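Local coordinates for protein tyrosinase (Burkholderia thailandensis, PDB 5ZRD) that uses a pair of copper ions to hydroxylate monophenols to catechols and to oxidise catechols further to quinones, at residues Y82-G86 and N87-P91; P248-T251 and V252-T256; E365-N368 and L369-L373. All coordinates share one frame; numbering follows the deposited sequence.

In the fold
Contacts 1, 2 and 3 follow one another along the chain, none enclosing another, and all lie on the same side of its centre. Contact 1 carries a copper ligand and leads into helix 90-108; contact 2 is built on the short helix 250-254, with its centre about 12 Å away, and the hydroxyl of Y250 probably bonds to the carbonyl of V88. Contact 3, a turn ahead of strand 372-373, is centred about 10 Å from contact 1, its L367 packing on N87 and L89. Contacts 2 and 3 do not touch, their centres being about 16 Å apart. The turn that follows H85 is thus flanked by two later parts of the chain.

Contact 1: Y82-G86 and N87-P91; sequences YCNHG and NVLFP. With CU (copper (II) ion), chain J.
The amides of N84 and N87 cross obliquely at the bend, their planes 56° apart. N87 ND2 donates to N84 OD1 over 2.9 Å, a nearly straight bond (164° at the hydrogen) with the acceptor lying close to the plane of the N87 amide. The other end of that amide is engaged too: N87 OD1 accepts from L89 N at 2.9 Å. This is possible because CG of N87 sits between its own backbone N and carbonyl carbon (chi1 73°), which folds the amide back over the type I turn from N87 to F90. N87 therefore caps the turn leading into helix 90-108 while gripping the preceding loop. On the N84 side, the CG of the amide rests on L89 CB at 3.5 Å.

The loop belongs to the type 3 copper centre of the tyrosinase family. H85 NE2 binds copper at 2.1 Å, with H57 and H94 as the other histidine ligands of this ion, and H85 CE1 is joined covalently to C83 SG at 1.9 Å, a cysteine-histidine thioether that ties the imidazole to its own loop. H85 ND1 is hydrogen-bonded to Q355 OE1, so the ring is held at several points. F90 presents its edge to the loop, with CD1 3.5 Å from N84 O and 4.2 Å from H85 CD2, and its ring goes on to meet H94 and H277 of the copper centre.

Contact 2: P248-T251 and V252-T256; sequences PNYT and VFSNT
One face of the Y250 ring is covered by the CB of S254, which stands 3.7 Å above the ring plane and is shifted toward the rim, a CH-pi contact one helical turn along. The F253 ring approaches obliquely, its CD2 4.4 Å from Y250 CD1, and stacks elsewhere on W330. Spaced three residues apart, with the same chi1 (175°, CG anti to the backbone N), Y250 and F253 keep their rings close.

At the start of this helix N249 is the N-cap: its OD1 accepts from V252 N at 3.0 Å, while its backbone O takes F253 N at the same distance. V252 CG2 packs against P248 CD, 3.8 Å away, its side chain running roughly at a right angle to the proline.

The far end is organised round the S254 hydroxyl. S254 OG donates to T251 O at 2.7 Å and accepts from N255 ND2, also at 2.7 Å and nearly straight (164°). N255 is the N-cap of the following helix, 256-265. Because the hydroxyl donates one hydrogen bond and accepts another, its hydrogen points at T251 O, and the asparagine starting the second helix is tied to the last turn of the first.

Contact 3: E365-N368 and L369-L373; sequences ESLN and LTTPL
T371 has its OG1 anti to the carbonyl carbon (chi1 -55°), which aims the hydroxyl back at the backbone of N368. The result is a firm bond from N368 N to T371 OG1, 2.9 Å long and close to straight at 162°. The same rotation of T371 sends CG2 to L367 CD2, 4.1 Å away, so one threonine serves a polar and an apolar neighbour with its two branches.

N368 to T371 form a type I beta turn, closed by T371 N donating to N368 O at 3.2 Å. Two waters bind at the turn. One bridges S366 O and T371 OG1, standing 2.9 Å from each; the other donates to N368 O and to T371 O, linking the two carbonyls across the turn.

Just before the turn, E365 forms a salt bridge with R434 of the second subunit, and I432 of that subunit packs on S366 and N368. L367 bonds through its backbone to T349. Beyond the turn, L373 pairs through its backbone with Y384 of strand 383-385 and places its side chain on W93 and M96 of helix 90-108.

Contact 1: Y82-G86 and N87-P91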
# COMPACT_ATOMS: atom_id res chain seq x y z
N TYR A 82 -3.46 22.37 8.31
CA TYR A 82 -3.30 23.34 7.24
C TYR A 82 -2.12 24.29 7.51
O TYR A 82 -1.63 24.99 6.59
CB TYR A 82 -4.62 24.08 7.09
CG TYR A 82 -5.71 23.29 6.41
CD1 TYR A 82 -5.56 22.88 5.10
CD2 TYR A 82 -6.88 22.93 7.08
CE1 TYR A 82 -6.53 22.14 4.45
CE2 TYR A 82 -7.88 22.22 6.44
CZ TYR A 82 -7.71 21.84 5.11
OH TYR A 82 -8.65 21.11 4.45
N CYS A 83 -1.67 24.43 8.78
CA CYS A 83 -0.73 25.49 9.07
C CYS A 83 0.58 25.16 8.34
O CYS A 83 0.93 23.96 8.14
CB CYS A 83 -0.54 25.72 10.56
SG CYS A 83 0.36 24.39 11.43
N ASN A 84 1.24 26.24 7.88
CA ASN A 84 2.56 26.20 7.24
C ASN A 84 3.64 26.55 8.28
O ASN A 84 3.58 27.62 8.91
CB ASN A 84 2.63 27.17 6.06
CG ASN A 84 2.04 26.59 4.80
OD1 ASN A 84 2.65 25.73 4.20
ND2 ASN A 84 0.83 27.01 4.45
N HIS A 85 4.63 25.65 8.40
CA HIS A 85 5.78 25.78 9.32
C HIS A 85 7.06 25.32 8.64
O HIS A 85 7.05 24.45 7.81
CB HIS A 85 5.55 24.95 10.57
CG HIS A 85 4.24 25.25 11.21
ND1 HIS A 85 3.11 24.56 10.91
CD2 HIS A 85 3.87 26.26 12.03
CE1 HIS A 85 2.11 25.09 11.58
NE2 HIS A 85 2.54 26.13 12.28
N GLY A 86 8.16 25.92 8.99
CA GLY A 86 9.43 25.65 8.36
C GLY A 86 9.41 25.93 6.87
O GLY A 86 10.21 25.33 6.12
N ASN A 87 8.54 26.83 6.39
CA ASN A 87 8.55 27.12 4.97
C ASN A 87 8.13 28.57 4.73
O ASN A 87 7.71 29.25 5.65
CB ASN A 87 7.71 26.09 4.21
CG ASN A 87 6.22 26.27 4.42
OD1 ASN A 87 5.74 27.40 4.52
ND2 ASN A 87 5.49 25.16 4.38
N VAL A 88 8.25 29.05 3.50
CA VAL A 88 8.11 30.51 3.25
C VAL A 88 6.65 30.98 3.40
O VAL A 88 6.39 32.18 3.44
CB VAL A 88 8.66 30.90 1.86
CG1 VAL A 88 10.17 30.73 1.82
CG2 VAL A 88 8.01 30.09 0.75
N LEU A 89 5.71 30.08 3.50
CA LEU A 89 4.32 30.46 3.76
C LEU A 89 4.07 30.66 5.26
O LEU A 89 2.96 30.99 5.63
CB LEU A 89 3.40 29.37 3.19
CG LEU A 89 3.59 29.08 1.70
CD1 LEU A 89 2.53 28.12 1.20
CD2 LEU A 89 3.56 30.36 0.89
N PHE A 90 5.06 30.51 6.12
CA PHE A 90 4.76 30.63 7.56
C PHE A 90 4.10 31.99 7.88
O PHE A 90 3.07 32.06 8.54
CB PHE A 90 6.00 30.31 8.42
CG PHE A 90 5.87 30.79 9.84
CD1 PHE A 90 5.27 30.01 10.80
CD2 PHE A 90 6.26 32.06 10.20
CE1 PHE A 90 5.11 30.46 12.10
CE2 PHE A 90 6.12 32.52 11.50
CZ PHE A 90 5.54 31.72 12.45
N PRO A 91 4.72 33.09 7.49
CA PRO A 91 4.20 34.41 7.90
C PRO A 91 2.82 34.75 7.31
O PRO A 91 1.96 35.29 8.00
CB PRO A 91 5.22 35.39 7.33
CG PRO A 91 6.50 34.60 7.33
CD PRO A 91 6.05 33.22 6.90
CU CU J . 1.22 27.49 13.13

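Contact 2: P248-T251 and V252-T256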
# COMPACT_ATOMS: atom_id res chain seq x y z
N PRO A 248 17.75 39.90 6.18
CA PRO A 248 17.99 40.68 4.96
C PRO A 248 17.00 40.45 3.81
O PRO A 248 17.00 41.23 2.88
CB PRO A 248 19.38 40.22 4.47
CG PRO A 248 19.52 38.81 5.00
CD PRO A 248 18.82 38.87 6.36
N ASN A 249 16.24 39.38 3.80
CA ASN A 249 15.27 39.19 2.72
C ASN A 249 14.10 38.37 3.27
O ASN A 249 14.22 37.75 4.32
CB ASN A 249 15.92 38.55 1.49
CG ASN A 249 16.48 37.16 1.74
OD1 ASN A 249 15.73 36.22 2.02
ND2 ASN A 249 17.79 37.00 1.61
N TYR A 250 13.00 38.33 2.55
CA TYR A 250 11.79 37.67 2.99
C TYR A 250 12.02 36.16 3.10
O TYR A 250 11.56 35.53 4.04
CB TYR A 250 10.61 37.95 2.06
CG TYR A 250 9.40 37.17 2.49
CD1 TYR A 250 8.70 37.51 3.63
CD2 TYR A 250 9.02 36.01 1.83
CE1 TYR A 250 7.64 36.74 4.11
CE2 TYR A 250 7.97 35.22 2.29
CZ TYR A 250 7.28 35.59 3.43
OH TYR A 250 6.24 34.83 3.85
N THR A 251 12.72 35.56 2.17
CA THR A 251 12.92 34.11 2.26
C THR A 251 13.48 33.72 3.64
O THR A 251 12.91 32.85 4.29
CB THR A 251 13.74 33.58 1.08
OG1 THR A 251 13.07 33.94 -0.13
CG2 THR A 251 13.89 32.07 1.12
N VAL A 252 14.52 34.39 4.13
CA VAL A 252 15.17 33.91 5.33
C VAL A 252 14.53 34.54 6.56
O VAL A 252 14.68 34.02 7.67
CB VAL A 252 16.69 34.14 5.29
CG1 VAL A 252 17.27 33.43 4.08
CG2 VAL A 252 17.09 35.60 5.32
N PHE A 253 13.78 35.64 6.35
CA PHE A 253 12.97 36.18 7.39
C PHE A 253 11.84 35.20 7.74
O PHE A 253 11.44 35.09 8.90
CB PHE A 253 12.34 37.53 7.01
CG PHE A 253 11.37 38.09 8.02
CD1 PHE A 253 11.83 38.63 9.20
CD2 PHE A 253 10.01 37.99 7.83
CE1 PHE A 253 10.95 39.14 10.14
CE2 PHE A 253 9.11 38.47 8.77
CZ PHE A 253 9.58 39.06 9.93
N SER A 254 11.35 34.49 6.73
CA SER A 254 10.08 33.82 6.83
C SER A 254 10.16 32.56 7.70
O SER A 254 9.15 32.22 8.27
CB SER A 254 9.54 33.47 5.48
OG SER A 254 10.29 32.43 4.89
N ASN A 255 11.27 31.84 7.79
CA ASN A 255 11.16 30.46 8.30
C ASN A 255 12.53 29.87 8.68
O ASN A 255 13.56 30.31 8.20
CB ASN A 255 10.47 29.55 7.28
CG ASN A 255 11.33 29.13 6.11
OD1 ASN A 255 11.97 28.07 6.18
ND2 ASN A 255 11.31 29.88 5.01
N THR A 256 12.50 28.83 9.50
CA THR A 256 13.72 28.23 10.08
C THR A 256 14.50 27.43 9.05
O THR A 256 15.73 27.28 9.18
CB THR A 256 13.39 27.35 11.29
OG1 THR A 256 12.31 26.46 10.96
CG2 THR A 256 13.00 28.17 12.50

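Contact 3: E365-N368 and L369-L373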
# COMPACT_ATOMS: atom_id res chain seq x y z
N GLU A 365 6.41 19.50 -4.39
CA GLU A 365 5.67 20.61 -4.94
C GLU A 365 6.24 21.95 -4.44
O GLU A 365 6.61 22.14 -3.27
CB GLU A 365 4.20 20.42 -4.60
CG GLU A 365 3.29 21.52 -5.09
CD GLU A 365 1.86 21.03 -5.28
OE1 GLU A 365 1.54 19.94 -4.79
OE2 GLU A 365 1.06 21.76 -5.93
N SER A 366 6.25 22.93 -5.34
CA SER A 366 6.81 24.23 -5.05
C SER A 366 5.79 25.09 -4.31
O SER A 366 4.61 25.13 -4.67
CB SER A 366 7.30 24.91 -6.31
OG SER A 366 7.11 26.32 -6.21
N LEU A 367 6.27 25.80 -3.28
CA LEU A 367 5.54 26.82 -2.58
C LEU A 367 6.07 28.19 -3.02
O LEU A 367 7.30 28.41 -3.04
CB LEU A 367 5.74 26.65 -1.07
CG LEU A 367 5.48 25.26 -0.52
CD1 LEU A 367 5.74 25.19 0.98
CD2 LEU A 367 4.06 24.84 -0.82
N ASN A 368 5.13 29.09 -3.31
CA ASN A 368 5.46 30.45 -3.77
C ASN A 368 4.31 31.42 -3.39
O ASN A 368 3.43 31.07 -2.60
CB ASN A 368 5.77 30.38 -5.26
CG ASN A 368 4.57 29.87 -6.03
OD1 ASN A 368 3.52 30.50 -5.99
ND2 ASN A 368 4.69 28.69 -6.61
N LEU A 369 4.32 32.64 -3.93
CA LEU A 369 3.35 33.69 -3.47
C LEU A 369 1.96 33.45 -4.06
O LEU A 369 0.99 34.09 -3.64
CB LEU A 369 3.86 35.08 -3.88
CG LEU A 369 5.19 35.48 -3.25
CD1 LEU A 369 5.88 36.56 -4.06
CD2 LEU A 369 5.01 35.91 -1.81
N THR A 370 1.89 32.50 -4.99
CA THR A 370 0.70 32.05 -5.72
C THR A 370 0.04 30.88 -4.98
O THR A 370 -1.10 30.54 -5.26
CB THR A 370 1.14 31.68 -7.15
OG1 THR A 370 0.95 32.90 -7.85
CG2 THR A 370 0.39 30.57 -7.85
N THR A 371 0.76 30.22 -4.08
CA THR A 371 0.23 28.99 -3.46
C THR A 371 -0.99 29.35 -2.60
O THR A 371 -0.92 30.27 -1.79
CB THR A 371 1.31 28.26 -2.65
OG1 THR A 371 2.43 28.00 -3.50
CG2 THR A 371 0.83 26.94 -2.10
N PRO A 372 -2.11 28.62 -2.80
CA PRO A 372 -3.31 28.66 -1.97
C PRO A 372 -2.94 28.54 -0.48
O PRO A 372 -2.20 27.62 -0.09
CB PRO A 372 -4.13 27.42 -2.34
CG PRO A 372 -3.62 27.03 -3.67
CD PRO A 372 -2.16 27.41 -3.63
N LEU A 373 -3.43 29.47 0.32
CA LEU A 373 -3.29 29.39 1.78
C LEU A 373 -4.55 28.71 2.33
O LEU A 373 -5.37 29.37 2.95
CB LEU A 373 -3.10 30.79 2.36
CG LEU A 373 -1.84 31.50 1.86
CD1 LEU A 373 -1.80 32.95 2.29
CD2 LEU A 373 -0.60 30.77 2.34
O HOH W 1 1.98 26.04 -5.53
O HOH W 2 1.17 31.74 -1.33